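Local coordinates for protein methyl-coenzyme M reductase subunit beta (Methanosarcina barkeri, PDB 1E6Y) that forms part of the nickel enzyme that frees methane from methyl-coenzyme M, with coenzyme B as reductant, in the last step of methanogenesis, at residues V371-G374 against N375-V378; S211-Y214 against E215-I219; A395-A398 against G399-M402; F416-P420 against E421-P425; G241-A244 against N245-L248. All coordinates share one frame; numbering follows the deposited sequence. Where two conformers were deposited one is given.

Contact 1: V371-G374 against N375-V378; sequences VFNG and NHVV. With TP7 (Coenzyme B), chain M.
N375 meets N373 within the type I beta turn that runs from N373 to H376. The backbone N of N375 gives a weak bond to N373 OD1 (3.1 Å), closing an Asx turn over the beta turn. The amide of N375 heads elsewhere, its OD1 to the backbone of E182 and its ND2 to N180 O. A water accepts from N375 ND2 at 2.8 Å and also lies beside N373 OD1.

H376 closes the turn, its N reaching N373 O at 3.1 Å from above the carbonyl plane. Its imidazole stands anti to the backbone N (chi1 -158°), which brings one face up against F372. There F372 CD2 sits over the ring centre, 3.7 Å above the plane, while the two ring planes are inclined at 43°. At the ring edge, coenzyme B's phosphate oxygen O1P comes to 3.3 Å from H376 CE1.

V377 turns to coenzyme B instead, its CG1 3.5 Å from the methyl carbon CG of TP7. V378 then fixes the imidazole's rotation: its backbone N donates to H376 ND1 in the ring plane, 3.2 Å away and nearly straight. Its CB also meets the edge of the F372 ring, so this phenyl touches both H376 and V378, and H376, V377 and V378 all line the coenzyme B pocket.

The whole turn is buried in the loop that joins helix 348-358 to helix 387-395, with F372 set edge-to-face against F356 of the first helix.

Contact 2: S211-Y214 against E215-I219; sequences SSIY and EQSGI
Across S211-Y214 and E215-I219 the backbone follows regular alpha-helical i to i+4 bonding, with E215 N to S211 O at 2.7 Å and Q216 N to S212 O at 2.8 Å. This is the middle of helix 204-221, and the carbonyls of S211, S212 and I213 are also met by the side chain one turn on.

S217 does so with a true bond. Its hydroxyl, anti to its own carbonyl carbon (chi1 -68°), folds back along the helix and donates to I213 O at 2.7 Å. S217 N reaches that same oxygen at 3.0 Å from the opposite face of the carbonyl plane, so I213 O is gripped by two donors of one residue. With an alanine here, I213 O would probably lose its second donor and keep the amide as its one donor from this residue.

E215 and Q216 only brush the carbonyls with carbon and spend their polar ends on other parts of the fold: E215 forms a salt bridge with R189, and Q216 bonds to Q233 of helix 228-241. Y214 points its hydroxyl away, OH hydrogen-bonded to T38 of helix 29-40. Q216 CG rests 3.3 Å from S212 O, and E215 CG likewise lies 3.4 Å from S211 O.

Contact 3: A395-A398 against G399-M402; sequences ALDA and GTQM
D397 OD2 is held by two backbone amides at once, G399 N at 2.9 Å and T400 N at 2.8 Å, the first of which makes this an Asx turn. The two come in differently. T400 N arrives nearly straight (165°) on the syn lone pair, whereas G399 N stands above the carboxylate plane and bonds at a more bent angle.

The other oxygen is busy too: T400 OG1 donates to the syn side of D397 OD1 at 2.7 Å, and A321 N binds the same oxygen from a neighbouring loop. Four donors thus hold the carboxylate and would be expected to favour its charged form. A leucine in its place would probably leave the amides of G399 and T400 and the threonine hydroxyl without their acceptor, freeing the turn to change shape.

G399 has a positive phi of 135°, and a CB there would collide with A398 O. The turn follows helix 387-395 and lies at subunit borders: A398 packs on H53 and T400 on R126 of the gamma subunit, and G399 O bonds to a basic side chain of another chain. Beside the gripped carboxylate, Q401 CG passes 3.8 Å from D397 OD2.

Contact 4: F416-P420 against E421-P425; sequences FGAIP and EFREP
A chi1 of 65° places R423 CG between its backbone N and carbonyl carbon, and from there the chain runs extended to NE, carrying the guanidinium back to P420. P420 CA lies over the centre of one guanidinium face, 4.0 Å from the plane, and G417 O stands at the edge, in plane. The other torsion that matters is I419's: CG2 is anti to the backbone N, which sets it 3.6 Å from F422 CD1. The two side chains run side by side, and I419 CD1 also rides over the rim of one face of the F422 ring.

These contacts lie at the start of the one-turn helix 420-423, with I419 as N-cap residue and P420 as its first residue. I419 O takes R423 N at 3.0 Å, nearly head-on, and a weaker bond from F422 N. One residue along, P420 O accepts E424 N at 2.9 Å and a water that also donates to E424 OE1 at 2.7 Å. The other carboxylate oxygen of E424 forms a salt bridge with K427. E421 lies beside P420, its OE2 3.4 Å from P420 CG.

The apolar side is turned inward: F422 packs on Y214 of helix 204-221 and on I34 and T38 of helix 29-40, and F416 rests on strand 41-45, while P420 and A418 are exposed.

Contact 5: G241-A244 against N245-L248; sequences GLNA and NNLL
The amides of N243 and N246 lie side by side with their planes 46° apart, and one bond joins them: N243 ND2 donates to N246 OD1 at 3.0 Å. They flank two overlapping beta turns, type II from N243 to N246 and type I' from A244 to L247. The donor sits in the carbonyl plane of N246, though N246 OD1 is tilted from N243's own amide plane. The anti chi1 of N243 (-172°) carries its amide across the turn to this meeting.

N246 N closes the first turn on N243 O at 3.1 Å. L247 N closes the second on A244 O, also at 3.1 Å and almost straight (171°). N245 and N246 both have the positive phi that a type I' turn needs. N246 occupies the N-cap of helix 247-255, yet its side chain pairs with N243 and makes no capping bond. A water bridges A244 O and L248 N, donating to the first and accepting from the second, 2.9 Å from each.

The turns link helix 228-241 to helix 247-255 and lie against strand 3-7, where N245 OD1 takes D5 N. N243 OD1 accepts from Y249 N, and L248 CB packs 3.4 Å from that same oxygen, N243 OD1.

Overall arrangement
Contact 2 is the hub: its touching residues are all buried, and it meets contacts 1, 4 and 5, through E215 against G374, through Y214 and I213 against F422 and P425, and through S212 against G241. Contact 1 is fully buried and contact 5 mostly so. Contacts 3 and 4 are only partly buried, contact 3 facing other subunits and contact 4 having A418 and P420 at the surface. Chemistry follows place: regular helix bonding in contact 2, turns with asparagine side chains in 1 and 5, a carboxylate ringed by donors in 3, and apolar packing beside a helix start in 4. Contact 1 alone touches coenzyme B; the Q401 side chain of contact 3 is about 13 Å from it.

Contact 1: V371-G374 against N375-V378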
loop_
_atom_site.group_PDB
_atom_site.type_symbol
_atom_site.label_atom_id
_atom_site.label_comp_id
_atom_site.label_asym_id
_atom_site.label_seq_id
_atom_site.Cartn_x
_atom_site.Cartn_y
_atom_site.Cartn_z
ATOM N N VAL E 371 -10.264 14.699 -14.317
ATOM C CA VAL E 371 -9.804 13.952 -13.145
ATOM C C VAL E 371 -8.305 13.658 -13.181
ATOM O O VAL E 371 -7.715 13.275 -12.171
ATOM C CB VAL E 371 -10.582 12.618 -12.974
ATOM C CG1 VAL E 371 -12.077 12.886 -12.979
ATOM C CG2 VAL E 371 -10.201 11.631 -14.072
ATOM N N PHE E 372 -7.682 13.908 -14.328
ATOM C CA PHE E 372 -6.275 13.586 -14.517
ATOM C C PHE E 372 -5.343 14.664 -13.978
ATOM O O PHE E 372 -5.759 15.793 -13.712
ATOM C CB PHE E 372 -5.991 13.331 -15.997
ATOM C CG PHE E 372 -6.623 12.075 -16.520
ATOM C CD1 PHE E 372 -7.889 12.106 -17.094
ATOM C CD2 PHE E 372 -5.977 10.851 -16.385
ATOM C CE1 PHE E 372 -8.504 10.933 -17.528
ATOM C CE2 PHE E 372 -6.582 9.674 -16.816
ATOM C CZ PHE E 372 -7.847 9.716 -17.390
ATOM N N ASN E 373 -4.086 14.281 -13.778
ATOM C CA ASN E 373 -3.068 15.179 -13.246
ATOM C C ASN E 373 -1.678 14.617 -13.529
ATOM O O ASN E 373 -1.543 13.487 -14.004
ATOM C CB ASN E 373 -3.265 15.388 -11.734
ATOM C CG ASN E 373 -3.394 14.082 -10.969
ATOM O OD1 ASN E 373 -2.396 13.487 -10.564
ATOM N ND2 ASN E 373 -4.628 13.639 -10.754
ATOM N N GLY E 374 -0.650 15.419 -13.263
ATOM C CA GLY E 374 0.714 15.008 -13.550
ATOM C C GLY E 374 1.222 13.860 -12.691
ATOM O O GLY E 374 2.275 13.294 -12.983
ATOM N N ASN E 375 0.497 13.536 -11.621
ATOM C CA ASN E 375 0.848 12.408 -10.755
ATOM C C ASN E 375 -0.018 11.175 -11.040
ATOM O O ASN E 375 0.230 10.096 -10.495
ATOM C CB ASN E 375 0.714 12.814 -9.281
ATOM C CG ASN E 375 1.132 11.704 -8.326
ATOM O OD1 ASN E 375 2.312 11.368 -8.220
ATOM N ND2 ASN E 375 0.159 11.121 -7.636
ATOM N N HIS E 376 -1.023 11.331 -11.898
ATOM C CA HIS E 376 -1.892 10.219 -12.275
ATOM C C HIS E 376 -1.071 9.196 -13.055
ATOM O O HIS E 376 -0.260 9.568 -13.902
ATOM C CB HIS E 376 -3.054 10.729 -13.138
ATOM C CG HIS E 376 -4.253 9.830 -13.143
ATOM N ND1 HIS E 376 -4.253 8.590 -13.748
ATOM C CD2 HIS E 376 -5.507 10.021 -12.673
ATOM C CE1 HIS E 376 -5.457 8.057 -13.650
ATOM N NE2 HIS E 376 -6.239 8.905 -13.005
ATOM N N VAL E 377 -1.260 7.913 -12.748
ATOM C CA VAL E 377 -0.513 6.849 -13.420
ATOM C C VAL E 377 -0.651 6.906 -14.943
ATOM O O VAL E 377 0.272 6.535 -15.669
ATOM C CB VAL E 377 -0.947 5.445 -12.918
ATOM C CG1 VAL E 377 -2.369 5.122 -13.372
ATOM C CG2 VAL E 377 0.029 4.389 -13.414
ATOM N N VAL E 378 -1.770 7.448 -15.419
ATOM C CA VAL E 378 -2.042 7.507 -16.852
ATOM C C VAL E 378 -1.326 8.669 -17.539
ATOM O O VAL E 378 -0.868 8.539 -18.674
ATOM C CB VAL E 378 -3.559 7.625 -17.119
ATOM C CG1 VAL E 378 -3.836 7.703 -18.616
ATOM C CG2 VAL E 378 -4.283 6.436 -16.509
HETATM N N TP7 M . -6.045 1.038 -13.376
HETATM P P TP7 M . -7.870 4.847 -11.777
HETATM O O1P TP7 M . -7.825 5.973 -12.733
HETATM O O2P TP7 M . -7.091 5.157 -10.557
HETATM O O3P TP7 M . -9.291 4.515 -11.436
HETATM O O4P TP7 M . -7.199 3.543 -12.532
HETATM C CB TP7 M . -5.852 3.391 -12.720
HETATM C C TP7 M . -5.833 1.630 -10.980
HETATM O O TP7 M . -6.914 1.022 -10.780
HETATM O OXT TP7 M . -5.054 1.977 -10.057
HETATM C CA TP7 M . -5.451 1.958 -12.452
HETATM C CG TP7 M . -5.528 3.798 -14.157
HETATM O O1 TP7 M . -4.147 0.753 -14.609
HETATM C C1 TP7 M . -5.259 0.271 -14.254
HETATM C C2 TP7 M . -5.757 -0.955 -14.689
HETATM C C3 TP7 M . -4.893 -1.784 -15.647
HETATM C C4 TP7 M . -5.314 -3.207 -16.111
HETATM C C5 TP7 M . -6.588 -3.091 -16.994
HETATM C C6 TP7 M . -6.256 -2.445 -18.375
HETATM C C7 TP7 M . -5.199 -3.231 -19.075
HETATM S S7 TP7 M . -4.668 -2.634 -20.708
HETATM O O HOH W 1 -2.465 11.304 -8.699
#

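Contact 2: S211-Y214 against E215-I219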
loop_
_atom_site.group_PDB
_atom_site.type_symbol
_atom_site.label_atom_id
_atom_site.label_comp_id
_atom_site.label_asym_id
_atom_site.label_seq_id
_atom_site.Cartn_x
_atom_site.Cartn_y
_atom_site.Cartn_z
ATOM N N SER E 211 -1.067 25.462 -15.074
ATOM C CA SER E 211 -0.708 24.048 -15.083
ATOM C C SER E 211 0.758 23.840 -15.462
ATOM O O SER E 211 1.449 23.026 -14.854
ATOM C CB SER E 211 -1.609 23.280 -16.052
ATOM O OG SER E 211 -1.208 21.926 -16.153
ATOM N N SER E 212 1.234 24.612 -16.435
ATOM C CA SER E 212 2.630 24.552 -16.861
ATOM C C SER E 212 3.568 24.939 -15.720
ATOM O O SER E 212 4.608 24.314 -15.519
ATOM C CB SER E 212 2.856 25.482 -18.053
ATOM O OG SER E 212 2.094 25.068 -19.174
ATOM N N ILE E 213 3.177 25.962 -14.966
ATOM C CA ILE E 213 3.947 26.413 -13.813
ATOM C C ILE E 213 4.045 25.305 -12.766
ATOM O O ILE E 213 5.139 24.982 -12.303
ATOM C CB ILE E 213 3.310 27.682 -13.199
ATOM C CG1 ILE E 213 3.534 28.869 -14.144
ATOM C CG2 ILE E 213 3.900 27.970 -11.817
ATOM C CD1 ILE E 213 2.678 30.072 -13.838
ATOM N N TYR E 214 2.922 24.646 -12.490
ATOM C CA TYR E 214 2.901 23.544 -11.531
ATOM C C TYR E 214 3.682 22.340 -12.055
ATOM O O TYR E 214 4.507 21.770 -11.339
ATOM C CB TYR E 214 1.460 23.122 -11.226
ATOM C CG TYR E 214 0.694 24.076 -10.329
ATOM C CD1 TYR E 214 -0.654 24.342 -10.567
ATOM C CD2 TYR E 214 1.287 24.636 -9.193
ATOM C CE1 TYR E 214 -1.398 25.132 -9.693
ATOM C CE2 TYR E 214 0.551 25.430 -8.315
ATOM C CZ TYR E 214 -0.790 25.671 -8.573
ATOM O OH TYR E 214 -1.533 26.441 -7.709
ATOM N N GLU E 215 3.428 21.970 -13.307
ATOM C CA GLU E 215 4.073 20.810 -13.918
ATOM C C GLU E 215 5.585 20.961 -13.988
ATOM O O GLU E 215 6.318 20.060 -13.582
ATOM C CB GLU E 215 3.516 20.569 -15.323
ATOM C CG GLU E 215 2.209 19.787 -15.341
ATOM C CD GLU E 215 2.393 18.339 -14.923
ATOM O OE1 GLU E 215 2.321 18.049 -13.711
ATOM O OE2 GLU E 215 2.604 17.489 -15.811
ATOM N N GLN E 216 6.051 22.110 -14.465
ATOM C CA GLN E 216 7.487 22.340 -14.582
ATOM C C GLN E 216 8.163 22.532 -13.231
ATOM O O GLN E 216 9.309 22.124 -13.050
ATOM C CB GLN E 216 7.776 23.535 -15.496
ATOM C CG GLN E 216 7.410 23.292 -16.964
ATOM C CD GLN E 216 7.980 21.994 -17.523
ATOM O OE1 GLN E 216 9.065 21.555 -17.133
ATOM N NE2 GLN E 216 7.248 21.378 -18.444
ATOM N N SER E 217 7.430 23.066 -12.258
ATOM C CA SER E 217 7.917 23.098 -10.880
ATOM C C SER E 217 8.100 21.676 -10.357
ATOM O O SER E 217 9.079 21.380 -9.670
ATOM C CB SER E 217 6.946 23.864 -9.982
ATOM O OG SER E 217 6.935 25.242 -10.310
ATOM N N GLY E 218 7.204 20.785 -10.776
ATOM C CA GLY E 218 7.346 19.371 -10.476
ATOM C C GLY E 218 8.549 18.745 -11.162
ATOM O O GLY E 218 9.366 18.105 -10.503
ATOM N N ILE E 219 8.685 18.964 -12.470
ATOM C CA ILE E 219 9.827 18.439 -13.224
ATOM C C ILE E 219 11.151 18.911 -12.617
ATOM O O ILE E 219 12.084 18.123 -12.467
ATOM C CB ILE E 219 9.771 18.863 -14.715
ATOM C CG1 ILE E 219 8.458 18.391 -15.351
ATOM C CG2 ILE E 219 10.962 18.286 -15.475
ATOM C CD1 ILE E 219 8.228 16.887 -15.275
#

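Contact 3: A395-A398 against G399-M402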
loop_
_atom_site.group_PDB
_atom_site.type_symbol
_atom_site.label_atom_id
_atom_site.label_comp_id
_atom_site.label_asym_id
_atom_site.label_seq_id
_atom_site.Cartn_x
_atom_site.Cartn_y
_atom_site.Cartn_z
ATOM N N ALA E 395 -11.221 23.684 -19.350
ATOM C CA ALA E 395 -11.676 25.072 -19.316
ATOM C C ALA E 395 -12.604 25.409 -20.487
ATOM O O ALA E 395 -13.491 26.248 -20.354
ATOM C CB ALA E 395 -10.476 26.012 -19.314
ATOM N N LEU E 396 -12.420 24.723 -21.611
ATOM C CA LEU E 396 -13.180 25.007 -22.830
ATOM C C LEU E 396 -14.488 24.224 -22.939
ATOM O O LEU E 396 -15.274 24.453 -23.859
ATOM C CB LEU E 396 -12.321 24.722 -24.065
ATOM C CG LEU E 396 -11.184 25.696 -24.374
ATOM C CD1 LEU E 396 -10.261 25.083 -25.412
ATOM C CD2 LEU E 396 -11.751 27.021 -24.866
ATOM N N ASP E 397 -14.702 23.278 -22.030
ATOM C CA ASP E 397 -15.895 22.434 -22.075
ATOM C C ASP E 397 -17.160 23.220 -21.726
ATOM O O ASP E 397 -17.216 23.912 -20.708
ATOM C CB ASP E 397 -15.741 21.246 -21.121
ATOM C CG ASP E 397 -16.762 20.154 -21.381
ATOM O OD1 ASP E 397 -16.504 19.278 -22.230
ATOM O OD2 ASP E 397 -17.827 20.171 -20.735
ATOM N N ALA E 398 -18.187 23.072 -22.558
ATOM C CA ALA E 398 -19.424 23.830 -22.402
ATOM C C ALA E 398 -20.481 23.091 -21.583
ATOM O O ALA E 398 -21.540 23.651 -21.287
ATOM C CB ALA E 398 -19.985 24.200 -23.766
ATOM N N GLY E 399 -20.204 21.833 -21.242
ATOM C CA GLY E 399 -21.088 21.084 -20.363
ATOM C C GLY E 399 -21.377 19.664 -20.818
ATOM O O GLY E 399 -22.522 19.214 -20.767
ATOM N N THR E 400 -20.336 18.946 -21.233
ATOM C CA THR E 400 -20.483 17.570 -21.708
ATOM C C THR E 400 -20.119 16.543 -20.635
ATOM O O THR E 400 -20.364 15.350 -20.807
ATOM C CB THR E 400 -19.596 17.295 -22.947
ATOM O OG1 THR E 400 -18.221 17.249 -22.548
ATOM C CG2 THR E 400 -19.777 18.380 -23.995
ATOM N N GLN E 401 -19.507 17.009 -19.548
ATOM C CA GLN E 401 -18.909 16.120 -18.552
ATOM C C GLN E 401 -19.826 15.847 -17.363
ATOM O O GLN E 401 -20.511 16.746 -16.880
ATOM C CB GLN E 401 -17.595 16.717 -18.040
ATOM C CG GLN E 401 -16.563 16.994 -19.125
ATOM C CD GLN E 401 -16.004 15.724 -19.730
ATOM O OE1 GLN E 401 -16.088 15.508 -20.940
ATOM N NE2 GLN E 401 -15.428 14.880 -18.892
ATOM N N MET E 402 -19.769 14.622 -16.846
ATOM C CA MET E 402 -20.433 14.298 -15.587
ATOM C C MET E 402 -19.618 14.831 -14.420
ATOM O O MET E 402 -20.164 15.368 -13.454
ATOM C CB MET E 402 -20.598 12.784 -15.431
ATOM C CG MET E 402 -21.627 12.175 -16.362
ATOM S SD MET E 402 -23.119 13.170 -16.482
ATOM C CE MET E 402 -23.803 12.945 -14.843
#

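Contact 4: F416-P420 against E421-P425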
loop_
_atom_site.group_PDB
_atom_site.type_symbol
_atom_site.label_atom_id
_atom_site.label_comp_id
_atom_site.label_asym_id
_atom_site.label_seq_id
_atom_site.Cartn_x
_atom_site.Cartn_y
_atom_site.Cartn_z
ATOM N N PHE E 416 -10.052 29.761 -4.235
ATOM C CA PHE E 416 -8.733 30.074 -4.786
ATOM C C PHE E 416 -8.783 30.868 -6.089
ATOM O O PHE E 416 -7.777 31.440 -6.511
ATOM C CB PHE E 416 -7.933 28.785 -5.012
ATOM C CG PHE E 416 -7.531 28.091 -3.744
ATOM C CD1 PHE E 416 -8.271 27.018 -3.255
ATOM C CD2 PHE E 416 -6.419 28.521 -3.026
ATOM C CE1 PHE E 416 -7.911 26.384 -2.066
ATOM C CE2 PHE E 416 -6.050 27.894 -1.839
ATOM C CZ PHE E 416 -6.798 26.822 -1.358
ATOM N N GLY E 417 -9.957 30.914 -6.715
ATOM C CA GLY E 417 -10.081 31.541 -8.021
ATOM C C GLY E 417 -9.979 33.057 -8.023
ATOM O O GLY E 417 -9.894 33.673 -9.087
ATOM N N ALA E 418 -9.984 33.659 -6.838
ATOM C CA ALA E 418 -9.929 35.111 -6.714
ATOM C C ALA E 418 -8.530 35.606 -6.357
ATOM O O ALA E 418 -8.321 36.805 -6.180
ATOM C CB ALA E 418 -10.939 35.590 -5.675
ATOM N N ILE E 419 -7.583 34.680 -6.238
ATOM C CA ILE E 419 -6.180 35.032 -6.033
ATOM C C ILE E 419 -5.553 35.478 -7.360
ATOM O O ILE E 419 -5.500 34.709 -8.323
ATOM C CB ILE E 419 -5.376 33.838 -5.464
ATOM C CG1 ILE E 419 -5.928 33.439 -4.094
ATOM C CG2 ILE E 419 -3.899 34.197 -5.354
ATOM C CD1 ILE E 419 -5.228 32.252 -3.476
ATOM N N PRO E 420 -5.146 36.756 -7.446
ATOM C CA PRO E 420 -4.812 37.383 -8.731
ATOM C C PRO E 420 -3.738 36.647 -9.529
ATOM O O PRO E 420 -3.864 36.480 -10.740
ATOM C CB PRO E 420 -4.360 38.797 -8.349
ATOM C CG PRO E 420 -4.520 38.907 -6.852
ATOM C CD PRO E 420 -5.354 37.760 -6.391
ATOM N N GLU E 421 -2.696 36.194 -8.840
ATOM C CA GLU E 421 -1.578 35.514 -9.485
ATOM C C GLU E 421 -1.951 34.115 -9.963
ATOM O O GLU E 421 -1.333 33.580 -10.884
ATOM C CB GLU E 421 -0.389 35.434 -8.528
ATOM C CG GLU E 421 0.121 36.796 -8.070
ATOM C CD GLU E 421 -0.391 37.199 -6.692
ATOM O OE1 GLU E 421 0.448 37.573 -5.843
ATOM O OE2 GLU E 421 -1.620 37.157 -6.456
ATOM N N PHE E 422 -2.960 33.527 -9.324
ATOM C CA PHE E 422 -3.472 32.219 -9.717
ATOM C C PHE E 422 -4.345 32.325 -10.964
ATOM O O PHE E 422 -4.221 31.514 -11.883
ATOM C CB PHE E 422 -4.281 31.595 -8.573
ATOM C CG PHE E 422 -3.439 30.964 -7.494
ATOM C CD1 PHE E 422 -2.210 31.505 -7.134
ATOM C CD2 PHE E 422 -3.896 29.842 -6.811
ATOM C CE1 PHE E 422 -1.449 30.938 -6.110
ATOM C CE2 PHE E 422 -3.142 29.270 -5.787
ATOM C CZ PHE E 422 -1.918 29.820 -5.437
ATOM N N ARG E 423 -5.198 33.346 -11.014
ATOM C CA ARG E 423 -6.120 33.491 -12.140
ATOM C C ARG E 423 -5.431 34.112 -13.349
ATOM O O ARG E 423 -5.850 33.873 -14.488
ATOM C CB ARG E 423 -7.376 34.266 -11.778
ATOM C CG ARG E 423 -7.143 35.723 -11.408
ATOM C CD ARG E 423 -8.426 36.519 -11.690
ATOM N NE ARG E 423 -8.210 37.879 -11.203
ATOM C CZ ARG E 423 -8.532 38.307 -9.983
ATOM N NH1 ARG E 423 -8.271 39.565 -9.647
ATOM N NH2 ARG E 423 -9.126 37.509 -9.109
ATOM N N GLU E 424 -4.377 34.893 -13.123
ATOM C CA GLU E 424 -3.638 35.501 -14.230
ATOM C C GLU E 424 -2.138 35.243 -14.135
ATOM O O GLU E 424 -1.350 36.163 -13.911
ATOM C CB GLU E 424 -3.915 37.005 -14.290
ATOM C CG GLU E 424 -5.360 37.346 -14.610
ATOM C CD GLU E 424 -5.543 38.788 -15.022
ATOM O OE1 GLU E 424 -5.538 39.666 -14.134
ATOM O OE2 GLU E 424 -5.712 39.042 -16.234
ATOM N N PRO E 425 -1.720 33.981 -14.336
ATOM C CA PRO E 425 -0.354 33.546 -14.030
ATOM C C PRO E 425 0.703 34.085 -14.991
ATOM O O PRO E 425 1.849 34.284 -14.595
ATOM C CB PRO E 425 -0.445 32.022 -14.076
ATOM C CG PRO E 425 -1.577 31.752 -15.007
ATOM C CD PRO E 425 -2.574 32.845 -14.736
HETATM O O HOH W 2 -5.418 38.713 -11.606
#

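Contact 5: G241-A244 against N245-L248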
loop_
_atom_site.group_PDB
_atom_site.type_symbol
_atom_site.label_atom_id
_atom_site.label_comp_id
_atom_site.label_asym_id
_atom_site.label_seq_id
_atom_site.Cartn_x
_atom_site.Cartn_y
_atom_site.Cartn_z
ATOM N N GLY E 241 3.767 27.134 -22.139
ATOM C CA GLY E 241 3.090 27.604 -20.945
ATOM C C GLY E 241 2.784 29.089 -20.919
ATOM O O GLY E 241 1.713 29.497 -20.466
ATOM N N LEU E 242 3.722 29.901 -21.398
ATOM C CA LEU E 242 3.650 31.341 -21.187
ATOM C C LEU E 242 3.540 32.137 -22.487
ATOM O O LEU E 242 3.815 33.341 -22.510
ATOM C CB LEU E 242 4.866 31.804 -20.378
ATOM C CG LEU E 242 5.033 31.134 -19.005
ATOM C CD1 LEU E 242 6.290 31.655 -18.316
ATOM C CD2 LEU E 242 3.799 31.400 -18.142
ATOM N N ASN E 243 3.108 31.462 -23.554
ATOM C CA ASN E 243 2.790 32.107 -24.830
ATOM C C ASN E 243 3.952 32.969 -25.341
ATOM O O ASN E 243 3.759 34.111 -25.768
ATOM C CB ASN E 243 1.509 32.945 -24.689
ATOM C CG ASN E 243 1.000 33.487 -26.018
ATOM O OD1 ASN E 243 1.228 32.897 -27.073
ATOM N ND2 ASN E 243 0.289 34.605 -25.965
ATOM N N ALA E 244 5.159 32.407 -25.295
ATOM C CA ALA E 244 6.358 33.113 -25.739
ATOM C C ALA E 244 6.247 33.533 -27.201
ATOM O O ALA E 244 5.798 32.755 -28.050
ATOM C CB ALA E 244 7.586 32.238 -25.543
ATOM N N ASN E 245 6.573 34.798 -27.459
ATOM C CA ASN E 245 6.561 35.375 -28.803
ATOM C C ASN E 245 5.197 35.326 -29.474
ATOM O O ASN E 245 5.090 35.511 -30.687
ATOM C CB ASN E 245 7.611 34.691 -29.687
ATOM C CG ASN E 245 9.023 34.885 -29.169
ATOM O OD1 ASN E 245 9.283 35.778 -28.361
ATOM N ND2 ASN E 245 9.936 34.028 -29.609
ATOM N N ASN E 246 4.151 35.171 -28.664
ATOM C CA ASN E 246 2.771 35.098 -29.143
ATOM C C ASN E 246 2.543 33.947 -30.119
ATOM O O ASN E 246 1.539 33.923 -30.831
ATOM C CB ASN E 246 2.363 36.422 -29.807
ATOM C CG ASN E 246 0.972 36.874 -29.408
ATOM O OD1 ASN E 246 0.455 36.483 -28.362
ATOM N ND2 ASN E 246 0.369 37.725 -30.229
ATOM N N LEU E 247 3.451 32.975 -30.113
ATOM C CA LEU E 247 3.391 31.855 -31.049
ATOM C C LEU E 247 2.133 31.019 -30.832
ATOM O O LEU E 247 1.380 30.768 -31.773
ATOM C CB LEU E 247 4.635 30.975 -30.904
ATOM C CG LEU E 247 4.827 29.889 -31.964
ATOM C CD1 LEU E 247 4.970 30.530 -33.338
ATOM C CD2 LEU E 247 6.055 29.049 -31.634
ATOM N N LEU E 248 1.878 30.656 -29.577
ATOM C CA LEU E 248 0.690 29.889 -29.219
ATOM C C LEU E 248 -0.583 30.626 -29.625
ATOM O O LEU E 248 -1.427 30.076 -30.329
ATOM C CB LEU E 248 0.668 29.616 -27.709
ATOM C CG LEU E 248 -0.614 29.005 -27.129
ATOM C CD1 LEU E 248 -0.822 27.593 -27.667
ATOM C CD2 LEU E 248 -0.523 28.990 -25.616
HETATM O O HOH W 3 4.024 30.564 -27.620
#